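Tyrosine specific protein phosphatase (Trypanosoma cruzi, PDB 4AZ1) probably removes phosphate from phosphotyrosine residues of proteins. Local coordinates at residues A[164-176]-A[184-196]. Numbering follows the deposited sequence.
Sequences EDELKITRRYLIL and HKFTQVQYTGWPD. With FMT (formic acid), chain G.
Strands 169-176 and 184-191 pair antiparallel from Ile169-Tyr191 to Leu176-His184, with hydrogen-bonded pairs at Thr170-Gln190, Arg172-Gln188, Leu174-Phe186 and Leu176-His184. One further bond, Thr192 N to Lys168 O (3.0 Å), carries the ladder past the strands. Arg172 shares a face with Gln188 and Gln190 and bonds to both. Its chain is extended, and both amide oxygens lie in the guanidinium plane, at its edge, with the Gln188 and Gln190 amides turned 43° and 46° from it. Arg172 NH1 bonds to Gln188 OE1 (2.9 Å) in the plane of that carbonyl, on a lone pair. Arg172 NH1 also bonds to Gln190 OE1 (2.8 Å), and Arg172 NH2 reaches the same oxygen at 3.2 Å. These three bonds fix the rotation of the guanidinium, while Thr170 CG2 lies over one face. Gln190 NE2 donates to a formic acid molecule, probably from the crystallisation liquor, and to Thr120 O. The strands form a beta hairpin within the mixed central sheet of the phosphatase domain. Strand 184-191 runs on into Trp194-Pro195-Asp196, which matches the WPD loop of the family. Strand 115-118 borders 184-191, and strand 151-164 borders 169-176. Further along the Arg172 face, Phe186 takes the crowded position between its backbone N and carbonyl carbon (chi1 79°). This turns its ring toward the neighbouring strand, where Leu174 CB makes a CH-pi contact over one face, 4.1 Å from the centroid. Leu176 CD1 packs against Phe186 CE1 (3.7 Å). On the opposite face, Ile169 CG2 meets Val189 CG1 at 3.6 Å. Helix 203-215 packs there, with Leu209 and Asn212 touching Val189.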
ATOM      1  N   GLU A 164      -3.074 -20.686  17.197  1.00 47.19           N
ATOM      2  CA  GLU A 164      -2.835 -21.268  18.517  1.00 50.80           C
ATOM      3  C   GLU A 164      -3.680 -20.484  19.522  1.00 52.86           C
ATOM      4  O   GLU A 164      -3.313 -19.368  19.909  1.00 48.35           O
ATOM      5  CB  GLU A 164      -1.347 -21.171  18.887  1.00 48.95           C
ATOM      6  CG  GLU A 164      -0.379 -21.614  17.796  1.00 65.67           C
ATOM      7  CD  GLU A 164      -0.432 -23.111  17.532  1.00 87.41           C
ATOM      8  OE1 GLU A 164      -0.880 -23.861  18.429  1.00 91.09           O
ATOM      9  OE2 GLU A 164      -0.023 -23.535  16.425  1.00 95.22           O
ATOM     10  N   ASP A 165      -4.806 -21.067  19.934  1.00 51.97           N
ATOM     11  CA  ASP A 165      -5.817 -20.345  20.704  1.00 56.95           C
ATOM     12  C   ASP A 165      -5.348 -19.966  22.104  1.00 59.28           C
ATOM     13  O   ASP A 165      -5.607 -18.852  22.563  1.00 60.53           O
ATOM     14  CB  ASP A 165      -7.119 -21.158  20.784  1.00 50.86           C
ATOM     15  N   GLU A 166      -4.660 -20.890  22.773  1.00 57.73           N
ATOM     16  CA  GLU A 166      -4.182 -20.647  24.135  1.00 61.72           C
ATOM     17  C   GLU A 166      -3.060 -19.607  24.157  1.00 57.34           C
ATOM     18  O   GLU A 166      -2.979 -18.781  25.071  1.00 66.58           O
ATOM     19  CB  GLU A 166      -3.723 -21.959  24.787  1.00 68.41           C
ATOM     20  N   LEU A 167      -2.207 -19.632  23.139  1.00 49.29           N
ATOM     21  CA  LEU A 167      -1.114 -18.669  23.054  1.00 46.92           C
ATOM     22  C   LEU A 167      -1.543 -17.340  22.414  1.00 41.37           C
ATOM     23  O   LEU A 167      -0.827 -16.341  22.527  1.00 41.32           O
ATOM     24  CB  LEU A 167       0.066 -19.270  22.288  1.00 46.23           C
ATOM     25  CG  LEU A 167       0.655 -20.546  22.889  1.00 54.58           C
ATOM     26  CD1 LEU A 167       1.881 -21.030  22.117  1.00 58.40           C
ATOM     27  CD2 LEU A 167       1.006 -20.305  24.335  1.00 56.25           C
ATOM     28  N   LYS A 168      -2.709 -17.334  21.764  1.00 41.67           N
ATOM     29  CA  LYS A 168      -3.174 -16.181  20.982  1.00 39.02           C
ATOM     30  C   LYS A 168      -2.152 -15.829  19.919  1.00 36.55           C
ATOM     31  O   LYS A 168      -1.815 -14.663  19.728  1.00 29.72           O
ATOM     32  CB  LYS A 168      -3.415 -14.946  21.864  1.00 36.07           C
ATOM     33  CG  LYS A 168      -4.400 -15.167  23.014  1.00 46.47           C
ATOM     34  CD  LYS A 168      -5.791 -15.482  22.495  1.00 62.57           C
ATOM     35  CE  LYS A 168      -6.827 -15.126  23.547  1.00 78.60           C
ATOM     36  NZ  LYS A 168      -6.468 -13.836  24.206  1.00 79.58           N
ATOM     37  N   ILE A 169      -1.642 -16.845  19.238  1.00 32.11           N
ATOM     38  CA  ILE A 169      -0.665 -16.616  18.195  1.00 33.24           C
ATOM     39  C   ILE A 169      -1.219 -17.165  16.894  1.00 34.90           C
ATOM     40  O   ILE A 169      -1.817 -18.248  16.876  1.00 37.59           O
ATOM     41  CB  ILE A 169       0.692 -17.286  18.549  1.00 47.70           C
ATOM     42  CG1 ILE A 169       1.443 -16.445  19.603  1.00 42.68           C
ATOM     43  CG2 ILE A 169       1.552 -17.474  17.304  1.00 37.84           C
ATOM     44  CD1 ILE A 169       2.683 -17.144  20.181  1.00 36.27           C
ATOM     45  N   THR A 170      -1.047 -16.407  15.812  1.00 27.71           N
ATOM     46  CA  THR A 170      -1.401 -16.909  14.482  1.00 34.56           C
ATOM     47  C   THR A 170      -0.150 -16.921  13.635  1.00 33.23           C
ATOM     48  O   THR A 170       0.598 -15.936  13.623  1.00 33.76           O
ATOM     49  CB  THR A 170      -2.499 -16.047  13.807  1.00 33.99           C
ATOM     50  OG1 THR A 170      -3.722 -16.195  14.536  1.00 41.23           O
ATOM     51  CG2 THR A 170      -2.754 -16.520  12.366  1.00 43.04           C
ATOM     52  N   ARG A 171       0.097 -18.038  12.953  1.00 38.34           N
ATOM     53  CA  ARG A 171       1.250 -18.137  12.059  1.00 35.18           C
ATOM     54  C   ARG A 171       0.776 -18.212  10.622  1.00 37.50           C
ATOM     55  O   ARG A 171      -0.024 -19.085  10.271  1.00 35.23           O
ATOM     56  CB  ARG A 171       2.106 -19.360  12.402  1.00 43.55           C
ATOM     57  CG  ARG A 171       2.651 -19.298  13.809  1.00 44.74           C
ATOM     58  CD  ARG A 171       3.763 -20.312  14.102  1.00 51.02           C
ATOM     59  NE  ARG A 171       4.394 -19.930  15.368  1.00 60.46           N
ATOM     60  CZ  ARG A 171       4.059 -20.426  16.559  1.00 59.27           C
ATOM     61  NH1 ARG A 171       3.122 -21.370  16.659  1.00 49.39           N
ATOM     62  NH2 ARG A 171       4.676 -19.986  17.648  1.00 57.39           N
ATOM     63  N   ARG A 172       1.273 -17.290   9.802  1.00 35.87           N
ATOM     64  CA  ARG A 172       0.892 -17.213   8.399  1.00 39.12           C
ATOM     65  C   ARG A 172       2.130 -17.461   7.552  1.00 37.19           C
ATOM     66  O   ARG A 172       3.150 -16.784   7.711  1.00 37.13           O
ATOM     67  CB  ARG A 172       0.289 -15.833   8.087  1.00 29.82           C
ATOM     68  CG  ARG A 172      -0.929 -15.479   8.955  1.00 29.36           C
ATOM     69  CD  ARG A 172      -1.557 -14.143   8.566  1.00 30.99           C
ATOM     70  NE  ARG A 172      -2.800 -13.917   9.298  1.00 40.16           N
ATOM     71  CZ  ARG A 172      -2.908 -13.204  10.423  1.00 34.31           C
ATOM     72  NH1 ARG A 172      -1.845 -12.623  10.964  1.00 25.73           N
ATOM     73  NH2 ARG A 172      -4.092 -13.073  11.006  1.00 36.11           N
ATOM     74  N   TYR A 173       2.055 -18.460   6.683  1.00 34.50           N
ATOM     75  CA  TYR A 173       3.171 -18.782   5.804  1.00 37.34           C
ATOM     76  C   TYR A 173       2.826 -18.193   4.443  1.00 35.20           C
ATOM     77  O   TYR A 173       1.811 -18.541   3.826  1.00 39.03           O
ATOM     78  CB  TYR A 173       3.418 -20.313   5.761  1.00 40.51           C
ATOM     79  CG  TYR A 173       3.607 -20.865   7.161  1.00 40.79           C
ATOM     80  CD1 TYR A 173       4.839 -20.766   7.811  1.00 38.75           C
ATOM     81  CD2 TYR A 173       2.545 -21.431   7.855  1.00 40.57           C
ATOM     82  CE1 TYR A 173       5.008 -21.233   9.110  1.00 39.68           C
ATOM     83  CE2 TYR A 173       2.705 -21.910   9.143  1.00 45.97           C
ATOM     84  CZ  TYR A 173       3.939 -21.803   9.767  1.00 52.77           C
ATOM     85  OH  TYR A 173       4.103 -22.274  11.048  1.00 59.63           O
ATOM     86  N   LEU A 174       3.676 -17.285   3.993  1.00 39.12           N
ATOM     87  CA  LEU A 174       3.333 -16.396   2.902  1.00 39.43           C
ATOM     88  C   LEU A 174       4.355 -16.468   1.770  1.00 39.66           C
ATOM     89  O   LEU A 174       5.511 -16.869   1.968  1.00 43.91           O
ATOM     90  CB  LEU A 174       3.210 -14.959   3.444  1.00 34.74           C
ATOM     91  CG  LEU A 174       2.081 -14.765   4.469  1.00 37.61           C
ATOM     92  CD1 LEU A 174       2.225 -13.456   5.244  1.00 34.23           C
ATOM     93  CD2 LEU A 174       0.708 -14.826   3.774  1.00 43.39           C
ATOM     94  N   ILE A 175       3.915 -16.101   0.574  1.00 39.42           N
ATOM     95  CA  ILE A 175       4.810 -16.027  -0.569  1.00 38.96           C
ATOM     96  C   ILE A 175       4.694 -14.652  -1.219  1.00 36.75           C
ATOM     97  O   ILE A 175       3.604 -14.248  -1.651  1.00 40.71           O
ATOM     98  CB  ILE A 175       4.509 -17.151  -1.598  1.00 37.24           C
ATOM     99  CG1 ILE A 175       4.650 -18.532  -0.938  1.00 42.88           C
ATOM    100  CG2 ILE A 175       5.446 -17.054  -2.777  1.00 42.38           C
ATOM    101  CD1 ILE A 175       4.324 -19.713  -1.874  1.00 45.76           C
ATOM    102  N   LEU A 176       5.805 -13.920  -1.261  1.00 34.72           N
ATOM    103  CA  LEU A 176       5.851 -12.636  -1.957  1.00 37.95           C
ATOM    104  C   LEU A 176       6.401 -12.844  -3.351  1.00 51.19           C
ATOM    105  O   LEU A 176       7.404 -13.556  -3.524  1.00 46.24           O
ATOM    106  CB  LEU A 176       6.742 -11.649  -1.206  1.00 44.37           C
ATOM    107  CG  LEU A 176       6.042 -10.799  -0.153  1.00 48.63           C
ATOM    108  CD1 LEU A 176       7.060 -10.061   0.718  1.00 42.64           C
ATOM    109  CD2 LEU A 176       5.127  -9.822  -0.855  1.00 50.29           C
ATOM    110  N   HIS A 184       9.488 -15.268  -3.016  1.00 44.69           N
ATOM    111  CA  HIS A 184      10.160 -15.290  -1.727  1.00 39.55           C
ATOM    112  C   HIS A 184       9.182 -15.691  -0.629  1.00 48.99           C
ATOM    113  O   HIS A 184       8.165 -15.013  -0.412  1.00 46.89           O
ATOM    114  CB  HIS A 184      10.784 -13.928  -1.395  1.00 43.93           C
ATOM    115  CG  HIS A 184      11.329 -13.838   0.001  1.00 45.88           C
ATOM    116  ND1 HIS A 184      12.488 -14.479   0.393  1.00 51.42           N
ATOM    117  CD2 HIS A 184      10.869 -13.198   1.101  1.00 42.68           C
ATOM    118  CE1 HIS A 184      12.717 -14.234   1.669  1.00 50.72           C
ATOM    119  NE2 HIS A 184      11.752 -13.458   2.126  1.00 45.65           N
ATOM    120  N   LYS A 185       9.488 -16.790   0.056  1.00 42.00           N
ATOM    121  CA  LYS A 185       8.667 -17.266   1.165  1.00 41.10           C
ATOM    122  C   LYS A 185       9.087 -16.598   2.465  1.00 43.34           C
ATOM    123  O   LYS A 185      10.270 -16.351   2.689  1.00 46.58           O
ATOM    124  CB  LYS A 185       8.803 -18.780   1.318  1.00 45.90           C
ATOM    125  CG  LYS A 185       8.292 -19.567   0.121  1.00 44.96           C
ATOM    126  CD  LYS A 185       8.395 -21.062   0.361  1.00 57.46           C
ATOM    127  CE  LYS A 185       7.774 -21.830  -0.796  1.00 65.42           C
ATOM    128  NZ  LYS A 185       7.768 -23.294  -0.543  1.00 76.34           N
ATOM    129  N   PHE A 186       8.115 -16.293   3.314  1.00 42.37           N
ATOM    130  CA  PHE A 186       8.409 -15.816   4.656  1.00 41.58           C
ATOM    131  C   PHE A 186       7.269 -16.179   5.608  1.00 46.95           C
ATOM    132  O   PHE A 186       6.156 -16.524   5.173  1.00 45.15           O
ATOM    133  CB  PHE A 186       8.720 -14.305   4.663  1.00 37.01           C
ATOM    134  CG  PHE A 186       7.501 -13.415   4.594  1.00 41.99           C
ATOM    135  CD1 PHE A 186       6.891 -13.137   3.378  1.00 44.15           C
ATOM    136  CD2 PHE A 186       6.977 -12.843   5.753  1.00 44.66           C
ATOM    137  CE1 PHE A 186       5.773 -12.306   3.312  1.00 38.30           C
ATOM    138  CE2 PHE A 186       5.858 -12.009   5.706  1.00 32.01           C
ATOM    139  CZ  PHE A 186       5.259 -11.737   4.477  1.00 41.11           C
ATOM    140  N   THR A 187       7.565 -16.139   6.903  1.00 42.09           N
ATOM    141  CA  THR A 187       6.569 -16.430   7.926  1.00 35.86           C
ATOM    142  C   THR A 187       6.228 -15.135   8.677  1.00 37.92           C
ATOM    143  O   THR A 187       7.131 -14.409   9.113  1.00 36.92           O
ATOM    144  CB  THR A 187       7.098 -17.513   8.890  1.00 40.09           C
ATOM    145  OG1 THR A 187       7.527 -18.658   8.135  1.00 46.41           O
ATOM    146  CG2 THR A 187       6.023 -17.941   9.869  1.00 44.83           C
ATOM    147  N   GLN A 188       4.938 -14.815   8.783  1.00 40.09           N
ATOM    148  CA  GLN A 188       4.493 -13.765   9.706  1.00 33.73           C
ATOM    149  C   GLN A 188       3.833 -14.408  10.920  1.00 38.66           C
ATOM    150  O   GLN A 188       2.994 -15.297  10.783  1.00 35.60           O
ATOM    151  CB  GLN A 188       3.525 -12.759   9.054  1.00 31.87           C
ATOM    152  CG  GLN A 188       3.169 -11.571   9.960  1.00 30.64           C
ATOM    153  CD  GLN A 188       1.661 -11.417  10.164  1.00 38.88           C
ATOM    154  OE1 GLN A 188       0.899 -12.381  10.016  1.00 37.09           O
ATOM    155  NE2 GLN A 188       1.227 -10.201  10.497  1.00 32.56           N
ATOM    156  N   VAL A 189       4.227 -13.961  12.111  1.00 35.17           N
ATOM    157  CA  VAL A 189       3.673 -14.491  13.351  1.00 31.63           C
ATOM    158  C   VAL A 189       2.986 -13.318  14.055  1.00 34.50           C
ATOM    159  O   VAL A 189       3.628 -12.318  14.362  1.00 36.08           O
ATOM    160  CB  VAL A 189       4.785 -15.069  14.254  1.00 37.70           C
ATOM    161  CG1 VAL A 189       4.186 -15.739  15.497  1.00 35.16           C
ATOM    162  CG2 VAL A 189       5.624 -16.091  13.479  1.00 42.09           C
ATOM    163  N   GLN A 190       1.681 -13.418  14.279  1.00 30.71           N
ATOM    164  CA  GLN A 190       0.971 -12.344  14.962  1.00 34.31           C
ATOM    165  C   GLN A 190       0.559 -12.799  16.359  1.00 34.81           C
ATOM    166  O   GLN A 190      -0.074 -13.844  16.529  1.00 32.69           O
ATOM    167  CB  GLN A 190      -0.267 -11.892  14.164  1.00 34.50           C
ATOM    168  CG  GLN A 190      -1.026 -10.705  14.798  1.00 22.58           C
ATOM    169  CD  GLN A 190      -2.322 -10.386  14.071  1.00 27.51           C
ATOM    170  OE1 GLN A 190      -2.753 -11.144  13.195  1.00 32.14           O
ATOM    171  NE2 GLN A 190      -2.948  -9.251  14.423  1.00 27.90           N
ATOM    172  N   TYR A 191       0.910 -11.996  17.357  1.00 32.55           N
ATOM    173  CA  TYR A 191       0.543 -12.278  18.735  1.00 30.06           C
ATOM    174  C   TYR A 191      -0.480 -11.233  19.175  1.00 29.46           C
ATOM    175  O   TYR A 191      -0.180 -10.026  19.224  1.00 29.30           O
ATOM    176  CB  TYR A 191       1.801 -12.233  19.612  1.00 31.35           C
ATOM    177  CG  TYR A 191       1.543 -12.316  21.096  1.00 33.73           C
ATOM    178  CD1 TYR A 191       0.594 -13.180  21.602  1.00 30.82           C
ATOM    179  CD2 TYR A 191       2.266 -11.524  21.996  1.00 37.93           C
ATOM    180  CE1 TYR A 191       0.346 -13.254  22.960  1.00 30.49           C
ATOM    181  CE2 TYR A 191       2.042 -11.604  23.356  1.00 38.70           C
ATOM    182  CZ  TYR A 191       1.077 -12.471  23.835  1.00 36.88           C
ATOM    183  OH  TYR A 191       0.834 -12.565  25.190  1.00 41.65           O
ATOM    184  N   THR A 192      -1.689 -11.702  19.491  1.00 32.37           N
ATOM    185  CA  THR A 192      -2.821 -10.818  19.785  1.00 34.26           C
ATOM    186  C   THR A 192      -3.252 -10.883  21.250  1.00 32.67           C
ATOM    187  O   THR A 192      -4.342 -10.415  21.598  1.00 31.99           O
ATOM    188  CB  THR A 192      -4.063 -11.185  18.927  1.00 37.55           C
ATOM    189  OG1 THR A 192      -4.434 -12.542  19.190  1.00 36.17           O
ATOM    190  CG2 THR A 192      -3.789 -11.016  17.452  1.00 34.17           C
ATOM    191  N   GLY A 193      -2.413 -11.458  22.108  1.00 31.44           N
ATOM    192  CA  GLY A 193      -2.788 -11.630  23.503  1.00 32.21           C
ATOM    193  C   GLY A 193      -2.112 -10.636  24.442  1.00 37.18           C
ATOM    194  O   GLY A 193      -2.119 -10.822  25.661  1.00 31.76           O
ATOM    195  N   TRP A 194      -1.524  -9.582  23.880  1.00 30.07           N
ATOM    196  CA  TRP A 194      -0.890  -8.549  24.685  1.00 30.79           C
ATOM    197  C   TRP A 194      -1.328  -7.157  24.190  1.00 33.94           C
ATOM    198  O   TRP A 194      -0.729  -6.593  23.271  1.00 29.69           O
ATOM    199  CB  TRP A 194       0.632  -8.710  24.616  1.00 29.68           C
ATOM    200  CG  TRP A 194       1.377  -7.680  25.402  1.00 36.62           C
ATOM    201  CD1 TRP A 194       0.859  -6.826  26.333  1.00 30.78           C
ATOM    202  CD2 TRP A 194       2.781  -7.391  25.333  1.00 33.24           C
ATOM    203  NE1 TRP A 194       1.846  -6.038  26.853  1.00 32.38           N
ATOM    204  CE2 TRP A 194       3.035  -6.355  26.254  1.00 37.64           C
ATOM    205  CE3 TRP A 194       3.843  -7.909  24.586  1.00 37.55           C
ATOM    206  CZ2 TRP A 194       4.307  -5.825  26.447  1.00 44.64           C
ATOM    207  CZ3 TRP A 194       5.110  -7.377  24.777  1.00 43.94           C
ATOM    208  CH2 TRP A 194       5.328  -6.350  25.702  1.00 45.54           C
ATOM    209  N   PRO A 195      -2.379  -6.594  24.804  1.00 36.83           N
ATOM    210  CA  PRO A 195      -2.877  -5.306  24.301  1.00 35.44           C
ATOM    211  C   PRO A 195      -1.970  -4.147  24.735  1.00 38.15           C
ATOM    212  O   PRO A 195      -1.340  -4.220  25.803  1.00 35.88           O
ATOM    213  CB  PRO A 195      -4.250  -5.179  24.979  1.00 35.82           C
ATOM    214  CG  PRO A 195      -4.052  -5.886  26.320  1.00 46.53           C
ATOM    215  CD  PRO A 195      -3.068  -7.031  26.035  1.00 37.40           C
ATOM    216  N   ASP A 196      -1.887  -3.100  23.915  1.00 32.39           N
ATOM    217  CA  ASP A 196      -1.186  -1.884  24.330  1.00 38.66           C
ATOM    218  C   ASP A 196      -1.732  -1.411  25.681  1.00 37.20           C
ATOM    219  O   ASP A 196      -2.918  -1.582  25.957  1.00 35.01           O
ATOM    220  CB  ASP A 196      -1.367  -0.782  23.290  1.00 31.91           C
ATOM    221  CG  ASP A 196      -0.353   0.327  23.444  1.00 33.23           C
ATOM    222  OD1 ASP A 196       0.595   0.170  24.262  1.00 33.90           O
ATOM    223  OD2 ASP A 196      -0.491   1.338  22.730  1.00 43.65           O
TER
HETATM  224  C   FMT G1305      -6.495  -9.089  14.668  1.00 41.45           C
HETATM  225  O1  FMT G1305      -5.489  -8.410  14.460  1.00 43.41           O
HETATM  226  O2  FMT G1305      -7.225  -8.945  15.652  1.00 51.67           O
HETATM  227  O   HOH W   1      -7.477 -11.898  21.742  1.00 64.50           O
HETATM  228  O   HOH W   2      -4.050 -14.692  17.225  1.00 44.46           O